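Local coordinates for tudor domain-containing protein 1 (Homo sapiens, PDB 5M9N) that probably helps silence transposable elements during spermatogenesis through the piRNA pathway, with Tudor domains that bind arginine-methylated peptides, at residues Glu48-Gln53 with Cys148-Val153; Ser69-Gln74 with Arg130-Ile135; Ile177-Val182 with Ser189-Ile194. All coordinates share one frame; numbering follows the deposited sequence.

Contact 1 (Glu48-Gln53 with Cys148-Val153); sequences EDFFCQ and CVLAGV
Phe50 and Cys148 stand at the centre of this contact, where strand 49-54 meets the last residues of strand 146-150. They illustrate how a single strand pair can combine backbone and ring contacts.

The backbone part is an antiparallel hydrogen-bonded pair. Cys148 N donates to Phe50 O over 2.9 Å, while the return bond from Phe50 N to Cys148 O is longer, at 3.3 Å. The strands 49-53 and 148-150 run at 116° to each other, and the regular pairing is confined to this one bridge; at Glu48 and Val149 the backbones come closer still.

The aromatic part falls on the same two residues. With CG between the backbone N and the carbonyl carbon (chi1 72°), the Phe50 ring reaches its own bridge partner. Cys148 CB lies over one ring face, offset toward the rim at CE2 and CZ, in a CH-pi contact 3.6 Å from the Phe50 centroid. The sulfur is less close: Cys148 SG lies obliquely, 4.8 Å from the centroid of the Phe50 ring. At the ring edge, near its plane, Leu150 N approaches Phe50 CE1 to 3.6 Å.

The two thiols also touch, with Cys52 SG and Cys148 SG 3.9 Å apart, a van der Waals distance rather than a disulfide. Val41 and Ile44 of strand 36-44 and Val191 of strand 189-195 add apolar neighbours to the Phe50 side chain.

Toward the loop, Val149 crosses Glu48, its CG2 3.5 Å from Glu48 O and its CG1 against Glu48 CG. The carboxylate finds its partner elsewhere, as Glu48 OE1 is hydrogen-bonded to Trp160 NE1.

Steeply angled strands enclosing an apolar interior are characteristic of small beta barrels, consistent with the staphylococcal-nuclease-like, OB-type half of an extended Tudor domain.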
ATOM      1  N   GLU A  48      10.371   9.073   2.024  1.00 35.87           N
ATOM      2  CA  GLU A  48      10.378   8.902   0.577  1.00 36.43           C
ATOM      3  C   GLU A  48       9.773   7.580   0.142  1.00 35.04           C
ATOM      4  O   GLU A  48       9.827   7.259  -1.021  1.00 35.70           O
ATOM      5  CB  GLU A  48      11.849   9.022   0.058  1.00 39.10           C
ATOM      6  CG  GLU A  48      12.319  10.478  -0.055  1.00 41.37           C
ATOM      7  CD  GLU A  48      13.762  10.715   0.339  1.00 44.44           C
ATOM      8  OE1 GLU A  48      14.500   9.738   0.619  1.00 48.86           O
ATOM      9  OE2 GLU A  48      14.179  11.882   0.407  1.00 48.73           O
ATOM     10  N   ASP A  49       9.242   6.782   1.063  1.00 33.15           N
ATOM     11  CA  ASP A  49       8.676   5.490   0.728  1.00 31.99           C
ATOM     12  C   ASP A  49       7.556   5.113   1.699  1.00 29.79           C
ATOM     13  O   ASP A  49       7.808   4.610   2.763  1.00 29.74           O
ATOM     14  CB  ASP A  49       9.825   4.430   0.689  1.00 33.73           C
ATOM     15  CG  ASP A  49       9.381   3.095   0.233  1.00 34.60           C
ATOM     16  OD1 ASP A  49       8.236   2.866  -0.205  1.00 35.49           O
ATOM     17  OD2 ASP A  49      10.203   2.174   0.344  1.00 39.01           O
ATOM     18  N   PHE A  50       6.319   5.468   1.353  1.00 27.73           N
ATOM     19  CA  PHE A  50       5.178   5.252   2.222  1.00 26.39           C
ATOM     20  C   PHE A  50       3.920   5.117   1.390  1.00 25.45           C
ATOM     21  O   PHE A  50       3.974   5.333   0.194  1.00 24.96           O
ATOM     22  CB  PHE A  50       5.091   6.299   3.330  1.00 26.51           C
ATOM     23  CG  PHE A  50       4.680   7.680   2.870  1.00 26.47           C
ATOM     24  CD1 PHE A  50       5.623   8.597   2.443  1.00 26.77           C
ATOM     25  CD2 PHE A  50       3.353   8.070   2.911  1.00 26.31           C
ATOM     26  CE1 PHE A  50       5.281   9.877   2.013  1.00 26.98           C
ATOM     27  CE2 PHE A  50       2.995   9.327   2.486  1.00 26.52           C
ATOM     28  CZ  PHE A  50       3.945  10.244   2.063  1.00 27.03           C
ATOM     29  N   PHE A  51       2.801   4.749   2.045  1.00 24.94           N
ATOM     30  CA  PHE A  51       1.556   4.395   1.368  1.00 24.53           C
ATOM     31  C   PHE A  51       0.378   5.020   2.052  1.00 25.42           C
ATOM     32  O   PHE A  51       0.304   4.951   3.260  1.00 25.42           O
ATOM     33  CB  PHE A  51       1.320   2.909   1.411  1.00 24.07           C
ATOM     34  CG  PHE A  51       2.297   2.150   0.581  1.00 23.58           C
ATOM     35  CD1 PHE A  51       3.464   1.732   1.117  1.00 23.55           C
ATOM     36  CD2 PHE A  51       2.033   1.929  -0.716  1.00 23.56           C
ATOM     37  CE1 PHE A  51       4.385   1.016   0.334  1.00 23.49           C
ATOM     38  CE2 PHE A  51       2.912   1.199  -1.516  1.00 23.54           C
ATOM     39  CZ  PHE A  51       4.072   0.733  -0.982  1.00 23.35           C
ATOM     40  N   CYS A  52      -0.536   5.536   1.259  1.00 26.16           N
ATOM     41  CA  CYS A  52      -1.753   6.168   1.799  1.00 27.25           C
ATOM     42  C   CYS A  52      -2.898   5.375   1.206  1.00 27.25           C
ATOM     43  O   CYS A  52      -2.766   4.749   0.149  1.00 26.08           O
ATOM     44  CB  CYS A  52      -1.826   7.638   1.317  1.00 27.65           C
ATOM     45  SG  CYS A  52      -0.556   8.644   2.089  1.00 29.42           S
ATOM     46  N   GLN A  53      -4.019   5.380   1.912  1.00 27.71           N
ATOM     47  CA  GLN A  53      -5.273   4.974   1.355  1.00 28.56           C
ATOM     48  C   GLN A  53      -6.280   6.135   1.493  1.00 30.06           C
ATOM     49  O   GLN A  53      -6.205   6.906   2.435  1.00 29.80           O
ATOM     50  CB  GLN A  53      -5.845   3.788   2.135  1.00 28.81           C
ATOM     51  CG  GLN A  53      -4.996   2.543   2.240  1.00 28.59           C
ATOM     52  CD  GLN A  53      -5.514   1.582   3.288  1.00 29.44           C
ATOM     53  OE1 GLN A  53      -5.800   1.984   4.418  1.00 30.70           O
ATOM     54  NE2 GLN A  53      -5.680   0.315   2.918  1.00 29.09           N
ATOM     55  N   CYS A 148       3.761   6.867  -2.204  1.00 25.32           N
ATOM     56  CA  CYS A 148       4.012   8.257  -2.016  1.00 25.73           C
ATOM     57  C   CYS A 148       5.449   8.537  -1.632  1.00 25.92           C
ATOM     58  O   CYS A 148       6.112   7.731  -0.971  1.00 25.48           O
ATOM     59  CB  CYS A 148       3.123   8.789  -0.883  1.00 25.93           C
ATOM     60  SG  CYS A 148       1.366   8.722  -1.296  1.00 26.18           S
ATOM     61  N   VAL A 149       5.884   9.740  -2.017  1.00 26.55           N
ATOM     62  CA  VAL A 149       7.095  10.349  -1.576  1.00 27.04           C
ATOM     63  C   VAL A 149       6.732  11.755  -1.054  1.00 27.86           C
ATOM     64  O   VAL A 149       5.991  12.451  -1.696  1.00 27.91           O
ATOM     65  CB  VAL A 149       7.982  10.586  -2.796  1.00 27.36           C
ATOM     66  CG1 VAL A 149       9.241  11.371  -2.423  1.00 27.88           C
ATOM     67  CG2 VAL A 149       8.293   9.267  -3.470  1.00 27.19           C
ATOM     68  N   LEU A 150       7.269  12.125   0.096  1.00 28.61           N
ATOM     69  CA  LEU A 150       6.927  13.354   0.752  1.00 29.95           C
ATOM     70  C   LEU A 150       7.638  14.522   0.045  1.00 30.88           C
ATOM     71  O   LEU A 150       8.853  14.514  -0.032  1.00 31.19           O
ATOM     72  CB  LEU A 150       7.306  13.288   2.236  1.00 30.14           C
ATOM     73  CG  LEU A 150       6.666  14.464   3.006  1.00 30.63           C
ATOM     74  CD1 LEU A 150       5.158  14.281   3.144  1.00 30.45           C
ATOM     75  CD2 LEU A 150       7.256  14.663   4.380  1.00 31.02           C
ATOM     76  N   ALA A 151       6.871  15.463  -0.514  1.00 32.48           N
ATOM     77  CA  ALA A 151       7.367  16.681  -1.236  1.00 34.30           C
ATOM     78  C   ALA A 151       8.208  17.617  -0.400  1.00 35.83           C
ATOM     79  O   ALA A 151       7.960  17.804   0.791  1.00 35.65           O
ATOM     80  CB  ALA A 151       6.195  17.508  -1.820  1.00 34.64           C
ATOM     81  N   GLY A 152       9.216  18.190  -1.066  1.00 38.34           N
ATOM     82  CA  GLY A 152       9.990  19.325  -0.556  1.00 40.28           C
ATOM     83  C   GLY A 152      11.081  18.999   0.443  1.00 41.08           C
ATOM     84  O   GLY A 152      11.665  19.923   0.995  1.00 41.30           O
ATOM     85  N   VAL A 153      11.362  17.718   0.687  1.00 41.10           N
ATOM     86  CA  VAL A 153      12.288  17.330   1.752  1.00 42.48           C
ATOM     87  C   VAL A 153      13.303  16.311   1.303  1.00 42.69           C
ATOM     88  O   VAL A 153      13.024  15.498   0.438  1.00 42.44           O
ATOM     89  CB  VAL A 153      11.609  16.776   3.026  1.00 42.10           C
ATOM     90  CG1 VAL A 153      10.855  17.873   3.724  1.00 42.37           C
ATOM     91  CG2 VAL A 153      10.738  15.523   2.747  1.00 41.49           C
TER

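Contact 2 (Ser69-Gln74 with Arg130-Ile135)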
ATOM      1  N   SER A  69     -12.575 -13.809   0.462  1.00 37.77           N
ATOM      2  CA  SER A  69     -12.776 -14.863   1.442  1.00 39.93           C
ATOM      3  C   SER A  69     -13.731 -15.889   0.874  1.00 40.25           C
ATOM      4  O   SER A  69     -13.477 -17.078   0.936  1.00 42.88           O
ATOM      5  CB  SER A  69     -13.402 -14.249   2.708  1.00 41.63           C
ATOM      6  OG  SER A  69     -13.882 -15.291   3.549  1.00 45.55           O
ATOM      7  N   LYS A  70     -14.820 -15.426   0.287  1.00 39.39           N
ATOM      8  CA  LYS A  70     -15.763 -16.320  -0.340  1.00 40.28           C
ATOM      9  C   LYS A  70     -15.159 -17.127  -1.483  1.00 39.73           C
ATOM     10  O   LYS A  70     -15.397 -18.326  -1.609  1.00 40.03           O
ATOM     11  CB  LYS A  70     -16.925 -15.498  -0.863  1.00 41.83           C
ATOM     12  CG  LYS A  70     -18.011 -16.352  -1.468  1.00 44.01           C
ATOM     13  CD  LYS A  70     -19.200 -15.499  -1.830  1.00 45.51           C
ATOM     14  CE  LYS A  70     -20.273 -16.343  -2.517  1.00 47.13           C
ATOM     15  NZ  LYS A  70     -21.435 -15.483  -2.925  1.00 48.72           N
ATOM     16  N   TYR A  71     -14.348 -16.454  -2.294  1.00 38.19           N
ATOM     17  CA  TYR A  71     -13.768 -17.018  -3.474  1.00 37.67           C
ATOM     18  C   TYR A  71     -12.677 -18.018  -3.104  1.00 39.23           C
ATOM     19  O   TYR A  71     -12.694 -19.150  -3.603  1.00 39.47           O
ATOM     20  CB  TYR A  71     -13.229 -15.901  -4.393  1.00 36.59           C
ATOM     21  CG  TYR A  71     -12.159 -16.350  -5.367  1.00 35.63           C
ATOM     22  CD1 TYR A  71     -12.487 -16.995  -6.565  1.00 35.77           C
ATOM     23  CD2 TYR A  71     -10.815 -16.143  -5.075  1.00 34.91           C
ATOM     24  CE1 TYR A  71     -11.488 -17.426  -7.452  1.00 35.89           C
ATOM     25  CE2 TYR A  71      -9.800 -16.575  -5.944  1.00 34.50           C
ATOM     26  CZ  TYR A  71     -10.131 -17.186  -7.132  1.00 35.05           C
ATOM     27  OH  TYR A  71      -9.119 -17.571  -7.956  1.00 34.47           O
ATOM     28  N   CYS A  72     -11.742 -17.609  -2.246  1.00 40.15           N
ATOM     29  CA  CYS A  72     -10.654 -18.500  -1.850  1.00 42.05           C
ATOM     30  C   CYS A  72     -11.138 -19.730  -1.099  1.00 43.58           C
ATOM     31  O   CYS A  72     -10.552 -20.788  -1.254  1.00 43.46           O
ATOM     32  CB  CYS A  72      -9.570 -17.769  -1.051  1.00 43.22           C
ATOM     33  SG  CYS A  72      -8.679 -16.557  -2.060  1.00 43.84           S
ATOM     34  N   ASP A  73     -12.253 -19.616  -0.366  1.00 45.79           N
ATOM     35  CA  ASP A  73     -12.850 -20.802   0.293  1.00 48.48           C
ATOM     36  C   ASP A  73     -13.363 -21.904  -0.631  1.00 48.50           C
ATOM     37  O   ASP A  73     -13.473 -23.049  -0.209  1.00 50.12           O
ATOM     38  CB  ASP A  73     -13.954 -20.381   1.275  1.00 50.02           C
ATOM     39  CG  ASP A  73     -13.396 -19.656   2.478  1.00 51.62           C
ATOM     40  OD1 ASP A  73     -12.164 -19.546   2.643  1.00 52.83           O
ATOM     41  OD2 ASP A  73     -14.181 -19.134   3.266  1.00 56.05           O
ATOM     42  N   GLN A  74     -13.670 -21.568  -1.874  1.00 48.71           N
ATOM     43  CA  GLN A  74     -14.130 -22.536  -2.847  1.00 50.39           C
ATOM     44  C   GLN A  74     -13.039 -23.196  -3.630  1.00 52.61           C
ATOM     45  O   GLN A  74     -13.321 -24.115  -4.420  1.00 53.93           O
ATOM     46  CB  GLN A  74     -15.051 -21.885  -3.824  1.00 50.82           C
ATOM     47  CG  GLN A  74     -16.326 -21.441  -3.157  1.00 52.18           C
ATOM     48  CD  GLN A  74     -17.186 -20.755  -4.158  1.00 54.23           C
ATOM     49  OE1 GLN A  74     -17.897 -21.409  -4.910  1.00 57.94           O
ATOM     50  NE2 GLN A  74     -17.090 -19.431  -4.223  1.00 54.33           N
ATOM     51  N   ARG A 130      -0.206 -20.442   1.553  1.00 33.02           N
ATOM     52  CA  ARG A 130      -1.005 -19.235   1.895  1.00 33.36           C
ATOM     53  C   ARG A 130      -1.237 -18.391   0.645  1.00 32.99           C
ATOM     54  O   ARG A 130      -1.781 -17.288   0.741  1.00 32.01           O
ATOM     55  CB  ARG A 130      -0.368 -18.465   3.102  1.00 33.56           C
ATOM     56  CG  ARG A 130      -0.533 -19.288   4.386  1.00 34.76           C
ATOM     57  CD  ARG A 130       0.188 -18.864   5.665  1.00 35.43           C
ATOM     58  NE  ARG A 130      -0.540 -17.796   6.214  1.00 36.57           N
ATOM     59  CZ  ARG A 130      -1.186 -17.719   7.369  1.00 36.28           C
ATOM     60  NH1 ARG A 130      -1.156 -18.630   8.339  1.00 37.06           N
ATOM     61  NH2 ARG A 130      -1.857 -16.641   7.535  1.00 35.96           N
ATOM     62  N   LEU A 131      -0.882 -18.906  -0.545  1.00 32.56           N
ATOM     63  CA  LEU A 131      -1.234 -18.205  -1.794  1.00 32.89           C
ATOM     64  C   LEU A 131      -2.284 -19.017  -2.553  1.00 34.05           C
ATOM     65  O   LEU A 131      -2.249 -20.211  -2.446  1.00 34.11           O
ATOM     66  CB  LEU A 131      -0.039 -17.932  -2.669  1.00 33.10           C
ATOM     67  CG  LEU A 131       1.218 -17.394  -1.967  1.00 33.63           C
ATOM     68  CD1 LEU A 131       2.429 -17.448  -2.919  1.00 33.94           C
ATOM     69  CD2 LEU A 131       0.974 -16.003  -1.460  1.00 32.78           C
ATOM     70  N   CYS A 132      -3.145 -18.331  -3.324  1.00 34.03           N
ATOM     71  CA  CYS A 132      -4.378 -18.801  -4.026  1.00 35.86           C
ATOM     72  C   CYS A 132      -4.168 -18.047  -5.381  1.00 33.34           C
ATOM     73  O   CYS A 132      -3.756 -16.867  -5.373  1.00 32.34           O
ATOM     74  CB  CYS A 132      -5.703 -18.366  -3.086  1.00 38.28           C
ATOM     75  SG  CYS A 132      -7.414 -17.689  -3.505  1.00 50.21           S
ATOM     76  N   PRO A 133      -4.442 -18.656  -6.557  1.00 32.79           N
ATOM     77  CA  PRO A 133      -4.577 -17.742  -7.730  1.00 32.41           C
ATOM     78  C   PRO A 133      -5.808 -16.812  -7.659  1.00 32.15           C
ATOM     79  O   PRO A 133      -6.707 -17.067  -6.866  1.00 31.06           O
ATOM     80  CB  PRO A 133      -4.710 -18.680  -8.913  1.00 33.20           C
ATOM     81  CG  PRO A 133      -5.162 -19.976  -8.328  1.00 33.42           C
ATOM     82  CD  PRO A 133      -4.663 -20.075  -6.931  1.00 33.26           C
ATOM     83  N   ILE A 134      -5.773 -15.732  -8.453  1.00 32.36           N
ATOM     84  CA  ILE A 134      -6.825 -14.717  -8.505  1.00 33.13           C
ATOM     85  C   ILE A 134      -7.500 -14.823  -9.861  1.00 34.43           C
ATOM     86  O   ILE A 134      -6.932 -15.373 -10.817  1.00 34.70           O
ATOM     87  CB  ILE A 134      -6.271 -13.270  -8.254  1.00 32.66           C
ATOM     88  CG1 ILE A 134      -7.389 -12.312  -7.762  1.00 32.56           C
ATOM     89  CG2 ILE A 134      -5.535 -12.733  -9.480  1.00 32.69           C
ATOM     90  CD1 ILE A 134      -6.885 -11.151  -6.921  1.00 32.64           C
ATOM     91  N   ILE A 135      -8.707 -14.292  -9.935  1.00 35.69           N
ATOM     92  CA  ILE A 135      -9.440 -14.148 -11.208  1.00 37.61           C
ATOM     93  C   ILE A 135      -9.688 -12.679 -11.538  1.00 37.91           C
ATOM     94  O   ILE A 135      -9.672 -11.854 -10.632  1.00 37.82           O
ATOM     95  CB  ILE A 135     -10.746 -14.921 -11.186  1.00 38.72           C
ATOM     96  CG1 ILE A 135     -11.579 -14.511  -9.981  1.00 38.70           C
ATOM     97  CG2 ILE A 135     -10.435 -16.414 -11.172  1.00 38.76           C
ATOM     98  CD1 ILE A 135     -13.025 -14.868 -10.169  1.00 40.62           C
TER
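Tyr71 CG lies anti to its backbone N (chi1 158°), and the next residue, Cys72, has SG anti to its carbonyl carbon; these torsions set Tyr71 CG and Cys72 SG on the side of helix 58-73, near its C-terminal end, that faces the segment 130-135.

The covalent link is a disulfide, Cys72 SG to Cys132 SG at 2.2 Å, with a left-handed chi3 of -84°. The same Cys132 SG lies beside the neighbouring ring, 3.6 Å from Tyr71 CE2, in an oblique sulfur-aromatic contact. The geometry of Cys132 itself is irregular, and finer detail at this residue is doubtful.

A hydrogen bond fixes the far end of the phenol: Tyr71 OH donates to Pro133 O over 2.7 Å. The acceptor sits at the ring edge, in the plane of the Tyr71 ring, whereas the hydroxyl stands above the plane of the Pro133 carbonyl. Ile135 crosses the ring obliquely, with CG1 3.9 Å from Tyr71 CE1 and CG2 close to the hydroxyl.

Adjacent helix residues thus hold the chain by two unlike means, one covalent and one polar. Around them, Cys72 and Cys132 both pack on Cys90 of strand 88-92 and Trp99 of strand 99-109, so the helix end is fastened beside strand 131-132, an outermost strand of the five-stranded Tudor sheet.

Contact 3 (Ile177-Val182 with Ser189-Ile194)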
ATOM      1  N   ILE A 177      -5.765  12.580   7.216  1.00 36.49           N
ATOM      2  CA  ILE A 177      -4.778  13.480   6.676  1.00 35.08           C
ATOM      3  C   ILE A 177      -5.292  13.926   5.340  1.00 33.40           C
ATOM      4  O   ILE A 177      -5.917  13.158   4.637  1.00 32.70           O
ATOM      5  CB  ILE A 177      -3.399  12.727   6.503  1.00 35.31           C
ATOM      6  CG1 ILE A 177      -2.889  12.315   7.882  1.00 36.27           C
ATOM      7  CG2 ILE A 177      -2.350  13.573   5.807  1.00 35.04           C
ATOM      8  CD1 ILE A 177      -2.807  13.437   8.912  1.00 36.71           C
ATOM      9  N   THR A 178      -5.051  15.180   4.999  1.00 32.90           N
ATOM     10  CA  THR A 178      -5.248  15.645   3.637  1.00 32.75           C
ATOM     11  C   THR A 178      -3.956  15.323   2.844  1.00 31.82           C
ATOM     12  O   THR A 178      -2.873  15.807   3.180  1.00 32.69           O
ATOM     13  CB  THR A 178      -5.576  17.139   3.571  1.00 33.60           C
ATOM     14  OG1 THR A 178      -6.773  17.385   4.337  1.00 34.39           O
ATOM     15  CG2 THR A 178      -5.787  17.572   2.156  1.00 33.70           C
ATOM     16  N   VAL A 179      -4.089  14.517   1.809  1.00 30.72           N
ATOM     17  CA  VAL A 179      -2.983  14.185   0.889  1.00 29.77           C
ATOM     18  C   VAL A 179      -3.174  15.021  -0.333  1.00 29.78           C
ATOM     19  O   VAL A 179      -4.234  14.964  -0.939  1.00 29.74           O
ATOM     20  CB  VAL A 179      -3.060  12.700   0.467  1.00 29.43           C
ATOM     21  CG1 VAL A 179      -1.921  12.342  -0.494  1.00 29.06           C
ATOM     22  CG2 VAL A 179      -3.013  11.827   1.690  1.00 29.23           C
ATOM     23  N   LYS A 180      -2.174  15.815  -0.686  1.00 30.03           N
ATOM     24  CA  LYS A 180      -2.225  16.641  -1.861  1.00 31.20           C
ATOM     25  C   LYS A 180      -1.143  16.198  -2.836  1.00 30.90           C
ATOM     26  O   LYS A 180       0.020  16.196  -2.462  1.00 30.23           O
ATOM     27  CB  LYS A 180      -2.005  18.093  -1.423  1.00 33.40           C
ATOM     28  CG  LYS A 180      -2.013  19.112  -2.541  1.00 35.68           C
ATOM     29  CD  LYS A 180      -1.998  20.483  -1.913  1.00 37.86           C
ATOM     30  CE  LYS A 180      -1.510  21.578  -2.822  1.00 40.16           C
ATOM     31  NZ  LYS A 180      -0.786  22.614  -2.035  1.00 41.49           N
ATOM     32  N   VAL A 181      -1.533  15.874  -4.067  1.00 30.87           N
ATOM     33  CA  VAL A 181      -0.589  15.426  -5.107  1.00 31.32           C
ATOM     34  C   VAL A 181       0.119  16.661  -5.692  1.00 32.31           C
ATOM     35  O   VAL A 181      -0.525  17.531  -6.277  1.00 32.44           O
ATOM     36  CB  VAL A 181      -1.298  14.642  -6.227  1.00 31.26           C
ATOM     37  CG1 VAL A 181      -0.283  14.056  -7.213  1.00 31.36           C
ATOM     38  CG2 VAL A 181      -2.199  13.537  -5.662  1.00 30.53           C
ATOM     39  N   VAL A 182       1.428  16.753  -5.461  1.00 32.82           N
ATOM     40  CA  VAL A 182       2.258  17.819  -6.017  1.00 34.24           C
ATOM     41  C   VAL A 182       2.758  17.440  -7.437  1.00 35.10           C
ATOM     42  O   VAL A 182       2.845  18.312  -8.314  1.00 35.74           O
ATOM     43  CB  VAL A 182       3.479  18.068  -5.132  1.00 34.43           C
ATOM     44  CG1 VAL A 182       4.357  19.154  -5.726  1.00 36.15           C
ATOM     45  CG2 VAL A 182       3.093  18.399  -3.709  1.00 34.25           C
ATOM     46  N   SER A 189       3.490   8.878  -6.318  1.00 30.08           N
ATOM     47  CA  SER A 189       3.082  10.270  -6.213  1.00 30.00           C
ATOM     48  C   SER A 189       3.902  11.064  -5.208  1.00 29.46           C
ATOM     49  O   SER A 189       4.104  10.621  -4.104  1.00 28.90           O
ATOM     50  CB  SER A 189       1.627  10.361  -5.818  1.00 29.73           C
ATOM     51  OG  SER A 189       0.821   9.673  -6.721  1.00 29.61           O
ATOM     52  N   LEU A 190       4.337  12.259  -5.608  1.00 29.48           N
ATOM     53  CA  LEU A 190       4.937  13.209  -4.715  1.00 29.67           C
ATOM     54  C   LEU A 190       3.772  13.950  -4.056  1.00 29.45           C
ATOM     55  O   LEU A 190       2.943  14.482  -4.748  1.00 29.79           O
ATOM     56  CB  LEU A 190       5.787  14.207  -5.507  1.00 30.36           C
ATOM     57  CG  LEU A 190       6.703  15.111  -4.694  1.00 30.81           C
ATOM     58  CD1 LEU A 190       7.836  14.381  -3.985  1.00 30.46           C
ATOM     59  CD2 LEU A 190       7.294  16.224  -5.582  1.00 32.13           C
ATOM     60  N   VAL A 191       3.736  14.004  -2.744  1.00 29.46           N
ATOM     61  CA  VAL A 191       2.550  14.566  -2.035  1.00 29.63           C
ATOM     62  C   VAL A 191       2.954  15.470  -0.890  1.00 30.48           C
ATOM     63  O   VAL A 191       4.079  15.385  -0.376  1.00 30.60           O
ATOM     64  CB  VAL A 191       1.636  13.444  -1.439  1.00 28.49           C
ATOM     65  CG1 VAL A 191       0.975  12.592  -2.515  1.00 28.30           C
ATOM     66  CG2 VAL A 191       2.372  12.620  -0.414  1.00 27.94           C
ATOM     67  N   GLU A 192       2.036  16.358  -0.498  1.00 31.53           N
ATOM     68  CA  GLU A 192       2.111  17.016   0.796  1.00 32.07           C
ATOM     69  C   GLU A 192       1.132  16.316   1.689  1.00 31.30           C
ATOM     70  O   GLU A 192       0.084  15.877   1.217  1.00 31.50           O
ATOM     71  CB  GLU A 192       1.698  18.483   0.700  1.00 33.88           C
ATOM     72  CG  GLU A 192       2.793  19.427   0.278  1.00 35.59           C
ATOM     73  CD  GLU A 192       2.249  20.780  -0.102  1.00 37.95           C
ATOM     74  OE1 GLU A 192       1.071  21.048   0.170  1.00 39.32           O
ATOM     75  OE2 GLU A 192       2.993  21.581  -0.689  1.00 40.96           O
ATOM     76  N   LEU A 193       1.470  16.202   2.965  1.00 31.06           N
ATOM     77  CA  LEU A 193       0.591  15.634   3.976  1.00 31.10           C
ATOM     78  C   LEU A 193       0.233  16.748   4.951  1.00 32.55           C
ATOM     79  O   LEU A 193       1.121  17.297   5.583  1.00 32.21           O
ATOM     80  CB  LEU A 193       1.291  14.550   4.753  1.00 30.37           C
ATOM     81  CG  LEU A 193       1.733  13.281   3.997  1.00 29.22           C
ATOM     82  CD1 LEU A 193       2.318  12.315   5.000  1.00 28.89           C
ATOM     83  CD2 LEU A 193       0.570  12.683   3.241  1.00 28.97           C
ATOM     84  N   ILE A 194      -1.064  17.028   5.096  1.00 33.94           N
ATOM     85  CA  ILE A 194      -1.511  18.203   5.853  1.00 36.29           C
ATOM     86  C   ILE A 194      -2.583  17.767   6.827  1.00 36.75           C
ATOM     87  O   ILE A 194      -3.605  17.231   6.433  1.00 35.80           O
ATOM     88  CB  ILE A 194      -2.064  19.291   4.914  1.00 37.68           C
ATOM     89  CG1 ILE A 194      -0.995  19.707   3.887  1.00 38.40           C
ATOM     90  CG2 ILE A 194      -2.484  20.538   5.693  1.00 38.87           C
ATOM     91  CD1 ILE A 194      -1.572  20.297   2.620  1.00 39.47           C
TER
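Ile194, Glu192 and Val182 carry much of this beta hairpin, in which strand 177-184 turns back into strand 189-195. Each shows a different way of burying surface between antiparallel neighbours.

Ile194 works mainly through its backbone. It forms a hydrogen-bonded pair with Thr178, Ile194 N giving to Thr178 O and Ile194 O receiving Thr178 N, both at 2.9 Å. Ile177 CG2 comes within 3.8 Å of Ile194 N.

Glu192 pairs likewise with Lys180, and here the side chains lie side by side, pointing the same way. Lys180 CG is anti to its backbone N (chi1 179°), and the long chain runs beside the glutamate until NZ reaches Glu192 OE1 at 3.3 Å in a salt bridge. NZ meets OE1 from above the carboxylate plane, 35° out of it; both residues are partly exposed.

Val182 closes the pairing near the turn, with Val182 N bonded to Leu190 O at 2.8 Å. Its CG2 leans diagonally against Glu192, 4.1 Å from Glu192 CG, while CG1 touches Leu190 CD2.

The other face is apolar and buried, with Val179 between Val191 and Leu193; Phe50 packs on Leu193, and Cys52 on Val179. Lys180 O accepts the bond from Glu192 N and also has a bent CA-H...O contact, 3.0 Å from Val191 CA.

Contacts 1 and 3 belong to one sheet, their centres 8 Å apart. Strands 146-150 and 189-195 run parallel there, and probable hydrogen bonds join the contacts: Val149 N to Ser189 O at 2.9 Å and Ala151 N to Val191 O at 2.8 Å. Contact 2 lies on the opposite side of the chain's centre, its centre 32 Å from that of contact 1 and 34 Å from that of contact 3. Along the chain it is nested within the loop closed by contact 1, and helix 58-73 spans the gap. Contact 2 therefore ties that helix to the Tudor half, the module that binds methylated arginine in this family, while contacts 1 and 3 build the other half.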